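Local coordinates for uncharacterized protein (Peptoclostridium difficile, PDB 6N7M) that is of unknown function but probably carries a signal sequence and folds, in its ordered part, into a pair of packed helices, at residues 35-40 and 75-80. Numbering follows the deposited sequence. Where two conformers were deposited one is given.
Sequences YTYEEY and ELEKIK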
ATOM      1  N   TYR A  35       1.321  -7.572   5.124  1.00 20.70           N
ATOM      2  CA  TYR A  35       2.773  -7.807   5.000  1.00 19.13           C
ATOM      3  C   TYR A  35       3.316  -8.737   6.079  1.00 19.03           C
ATOM      4  O   TYR A  35       2.837  -8.686   7.238  1.00 21.65           O
ATOM      5  CB  TYR A  35       3.539  -6.499   5.172  1.00 18.72           C
ATOM      6  CG  TYR A  35       3.532  -5.593   3.972  1.00 17.32           C
ATOM      7  CD1 TYR A  35       4.402  -5.831   2.928  1.00 15.63           C
ATOM      8  CD2 TYR A  35       2.697  -4.493   3.900  1.00 17.04           C
ATOM      9  CE1 TYR A  35       4.496  -4.980   1.844  1.00 18.56           C
ATOM     10  CE2 TYR A  35       2.749  -3.649   2.804  1.00 18.82           C
ATOM     11  CZ  TYR A  35       3.647  -3.898   1.774  1.00 19.02           C
ATOM     12  OH  TYR A  35       3.728  -3.087   0.690  1.00 21.64           O
ATOM     13  N   THR A  36       4.360  -9.445   5.694  1.00 20.81           N
ATOM     14  CA  THR A  36       5.175 -10.219   6.666  1.00 21.15           C
ATOM     15  C   THR A  36       6.248  -9.228   7.110  1.00 19.06           C
ATOM     16  O   THR A  36       6.415  -8.193   6.454  1.00 16.76           O
ATOM     17  CB  THR A  36       5.827 -11.481   6.085  1.00 18.91           C
ATOM     18  OG1 THR A  36       6.835 -11.141   5.134  1.00 21.21           O
ATOM     19  CG2 THR A  36       4.840 -12.404   5.398  1.00 19.01           C
ATOM     20  N   TYR A  37       6.917  -9.531   8.210  1.00 17.61           N
ATOM     21  CA  TYR A  37       8.000  -8.652   8.680  1.00 15.20           C
ATOM     22  C   TYR A  37       9.027  -8.524   7.551  1.00 18.25           C
ATOM     23  O   TYR A  37       9.468  -7.398   7.232  1.00 15.20           O
ATOM     24  CB  TYR A  37       8.592  -9.238   9.960  1.00 17.78           C
ATOM     25  CG  TYR A  37       9.687  -8.383  10.524  1.00 17.55           C
ATOM     26  CD1 TYR A  37      10.963  -8.424  10.015  1.00 19.49           C
ATOM     27  CD2 TYR A  37       9.403  -7.468  11.520  1.00 18.74           C
ATOM     28  CE1 TYR A  37      11.960  -7.610  10.525  1.00 21.32           C
ATOM     29  CE2 TYR A  37      10.385  -6.634  12.034  1.00 20.45           C
ATOM     30  CZ  TYR A  37      11.665  -6.707  11.529  1.00 19.83           C
ATOM     31  OH  TYR A  37      12.610  -5.869  12.028  1.00 23.96           O
ATOM     32  N   GLU A  38       9.415  -9.657   6.961  1.00 18.36           N
ATOM     33  CA  GLU A  38      10.463  -9.645   5.900  1.00 21.25           C
ATOM     34  C   GLU A  38      10.023  -8.796   4.706  1.00 18.88           C
ATOM     35  O   GLU A  38      10.870  -8.052   4.184  1.00 18.95           O
ATOM     36  CB  GLU A  38      10.766 -11.063   5.437  1.00 22.10           C
ATOM     37  CG  GLU A  38      11.704 -11.162   4.251  1.00 30.85           C
ATOM     38  CD  GLU A  38      12.221 -12.572   4.002  1.00 35.50           C
ATOM     39  OE1 GLU A  38      12.409 -13.329   4.980  1.00 45.77           O
ATOM     40  OE2 GLU A  38      12.396 -12.922   2.828  1.00 63.00           O
ATOM     41  N   GLU A  39       8.776  -8.966   4.270  1.00 18.02           N
ATOM     42  CA  GLU A  39       8.257  -8.227   3.105  1.00 19.46           C
ATOM     43  C   GLU A  39       8.256  -6.730   3.393  1.00 17.52           C
ATOM     44  O   GLU A  39       8.669  -5.953   2.512  1.00 18.06           O
ATOM     45  CB  GLU A  39       6.846  -8.698   2.776  1.00 20.80           C
ATOM     46  CG  GLU A  39       6.769 -10.045   2.098  1.00 23.53           C
ATOM     47  CD  GLU A  39       5.340 -10.550   1.919  1.00 30.95           C
ATOM     48  OE1 GLU A  39       4.393 -10.020   2.613  1.00 27.87           O
ATOM     49  OE2 GLU A  39       5.154 -11.470   1.109  1.00 36.73           O
ATOM     50  N   TYR A  40       7.833  -6.339   4.591  1.00 14.87           N
ATOM     51  CA  TYR A  40       7.731  -4.899   4.884  1.00 16.36           C
ATOM     52  C   TYR A  40       9.120  -4.303   5.079  1.00 16.80           C
ATOM     53  O   TYR A  40       9.358  -3.145   4.668  1.00 14.30           O
ATOM     54  CB  TYR A  40       6.838  -4.682   6.087  1.00 17.97           C
ATOM     55  CG  TYR A  40       6.300  -3.285   6.187  1.00 18.24           C
ATOM     56  CD1 TYR A  40       5.471  -2.759   5.210  1.00 17.26           C
ATOM     57  CD2 TYR A  40       6.592  -2.491   7.284  1.00 19.07           C
ATOM     58  CE1 TYR A  40       4.977  -1.473   5.296  1.00 16.21           C
ATOM     59  CE2 TYR A  40       6.093  -1.206   7.396  1.00 16.72           C
ATOM     60  CZ  TYR A  40       5.272  -0.696   6.406  1.00 20.27           C
ATOM     61  OH  TYR A  40       4.745   0.556   6.510  1.00 25.92           O
ATOM     62  N   GLU A  75       6.250   0.956  12.481  0.50 20.50           N
ATOM     63  CA  GLU A  75       5.185  -0.040  12.157  0.50 21.17           C
ATOM     64  C   GLU A  75       5.834  -1.416  11.971  0.50 22.06           C
ATOM     65  O   GLU A  75       5.238  -2.406  12.395  0.50 23.19           O
ATOM     66  CB  GLU A  75       4.382   0.373  10.913  0.50 22.16           C
ATOM     67  CG  GLU A  75       3.441   1.540  11.113  0.50 24.73           C
ATOM     68  CD  GLU A  75       2.881   2.120   9.824  0.50 26.76           C
ATOM     69  OE1 GLU A  75       2.100   3.079   9.917  0.50 35.69           O
ATOM     70  OE2 GLU A  75       3.294   1.672   8.716  0.50 27.68           O
ATOM     71  N   LEU A  76       7.008  -1.468  11.345  1.00 20.08           N
ATOM     72  CA  LEU A  76       7.700  -2.756  11.104  1.00 20.06           C
ATOM     73  C   LEU A  76       7.927  -3.458  12.439  1.00 22.02           C
ATOM     74  O   LEU A  76       7.674  -4.650  12.535  1.00 19.72           O
ATOM     75  CB  LEU A  76       9.042  -2.497  10.416  1.00 18.07           C
ATOM     76  CG  LEU A  76       9.909  -3.718  10.177  1.00 18.20           C
ATOM     77  CD1 LEU A  76       9.269  -4.690   9.212  1.00 14.61           C
ATOM     78  CD2 LEU A  76      11.288  -3.318   9.710  1.00 20.50           C
ATOM     79  N   GLU A  77       8.429  -2.723  13.433  0.50 21.23           N
ATOM     80  CA  GLU A  77       8.708  -3.306  14.768  0.50 22.64           C
ATOM     81  C   GLU A  77       7.383  -3.754  15.389  0.50 20.20           C
ATOM     82  O   GLU A  77       7.384  -4.790  16.062  0.50 21.38           O
ATOM     83  CB  GLU A  77       9.464  -2.296  15.634  0.50 24.68           C
ATOM     84  CG  GLU A  77       9.951  -2.873  16.940  0.50 26.89           C
ATOM     85  CD  GLU A  77      10.892  -4.052  16.790  0.50 30.29           C
ATOM     86  OE1 GLU A  77      11.133  -4.462  15.646  0.50 38.69           O
ATOM     87  OE2 GLU A  77      11.369  -4.568  17.825  0.50 36.64           O
ATOM     88  N   LYS A  78       6.288  -3.039  15.136  1.00 21.00           N
ATOM     89  CA  LYS A  78       4.969  -3.446  15.699  1.00 21.14           C
ATOM     90  C   LYS A  78       4.513  -4.758  15.050  1.00 20.23           C
ATOM     91  O   LYS A  78       3.729  -5.485  15.664  1.00 19.35           O
ATOM     92  CB  LYS A  78       3.942  -2.326  15.601  1.00 23.14           C
ATOM     93  CG  LYS A  78       4.145  -1.172  16.586  1.00 26.23           C
ATOM     94  CD  LYS A  78       3.146  -0.066  16.334  1.00 32.46           C
ATOM     95  CE  LYS A  78       3.428   1.201  17.109  1.00 41.31           C
ATOM     96  NZ  LYS A  78       2.620   2.326  16.581  1.00 39.99           N
ATOM     97  N   ILE A  79       4.938  -5.043  13.826  1.00 20.03           N
ATOM     98  CA  ILE A  79       4.585  -6.354  13.202  1.00 17.53           C
ATOM     99  C   ILE A  79       5.171  -7.464  14.081  1.00 16.04           C
ATOM    100  O   ILE A  79       4.452  -8.359  14.429  1.00 15.80           O
ATOM    101  CB  ILE A  79       5.108  -6.463  11.751  1.00 17.57           C
ATOM    102  CG1 ILE A  79       4.408  -5.493  10.807  1.00 18.42           C
ATOM    103  CG2 ILE A  79       5.022  -7.877  11.253  1.00 16.21           C
ATOM    104  CD1 ILE A  79       4.960  -5.569   9.391  1.00 21.26           C
ATOM    105  N   LYS A  80       6.434  -7.317  14.493  1.00 16.12           N
ATOM    106  CA  LYS A  80       7.135  -8.295  15.345  1.00 17.90           C
ATOM    107  C   LYS A  80       6.593  -8.295  16.795  1.00 20.21           C
ATOM    108  O   LYS A  80       6.393  -9.380  17.349  1.00 19.13           O
ATOM    109  CB  LYS A  80       8.611  -7.902  15.363  1.00 17.86           C
ATOM    110  CG  LYS A  80       9.517  -8.786  16.185  1.00 23.73           C
ATOM    111  CD  LYS A  80      10.960  -8.302  16.191  1.00 26.70           C
ATOM    112  CE  LYS A  80      11.853  -9.244  16.958  1.00 33.98           C
ATOM    113  NZ  LYS A  80      13.257  -8.777  17.020  1.00 36.53           N
TER
HETATM  114  O   HOH W   1      12.026  -3.518  13.194  0.50 20.58           O
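Y37 and I79 bring the two backbones together, their CA atoms 6.1 Å apart, where the first turn of helix 37-51 lies beside the late turns of helix 62-82. Y37 and Y40 illustrate how tyrosines can serve a helix-helix interface twice over, by ring and by hydroxyl. Y37 acts as a knob among L76, E77, I79 and K80: its CG stands anti to the backbone N (chi1 -179°), beside the carbonyl carbon, and the Y37 and L76 side chains cross at about a right angle. L76 CD1 lies over one face in a CH-pi contact, 3.7 Å from the ring centroid and offset toward the rim, while I79 CG2 sits at the ring edge, 4.0 Å from Y37 CB. At the far end, in the E77 conformer described, a water bridges to the other helix, 2.7 Å from Y37 OH, and donates to E77 OE1 across 2.8 Å. In this conformer the E77 chain is bent at chi2 (59°), which turns CD aside.

One turn on, Y40 slides past L76 in the opposite direction, with L76 CB at its ring edge. I79 CD1 reaches Y40 CB at 3.9 Å, and Y40 OH approaches E75 OE2 at 2.9 Å in a weak and unsettled hydrogen bond, in the E75 conformer described, with ring and carboxylate planes 32° apart. The other tyrosine, Y35, takes Y40 CD1 over the centre of its ring. A capping box starts the helix: E39 N donates to T36 OG1 and T36 N to E39 OE1, the latter met from above the carboxylate plane.

The contact lies at the end of the two-helix hairpin away from the link between the helices: L76 continues the apolar seam onto A41 and I44 of helix 37-51, while I86, following helix 62-82, touches Y40 and E75 and pairs through its backbone with Y35.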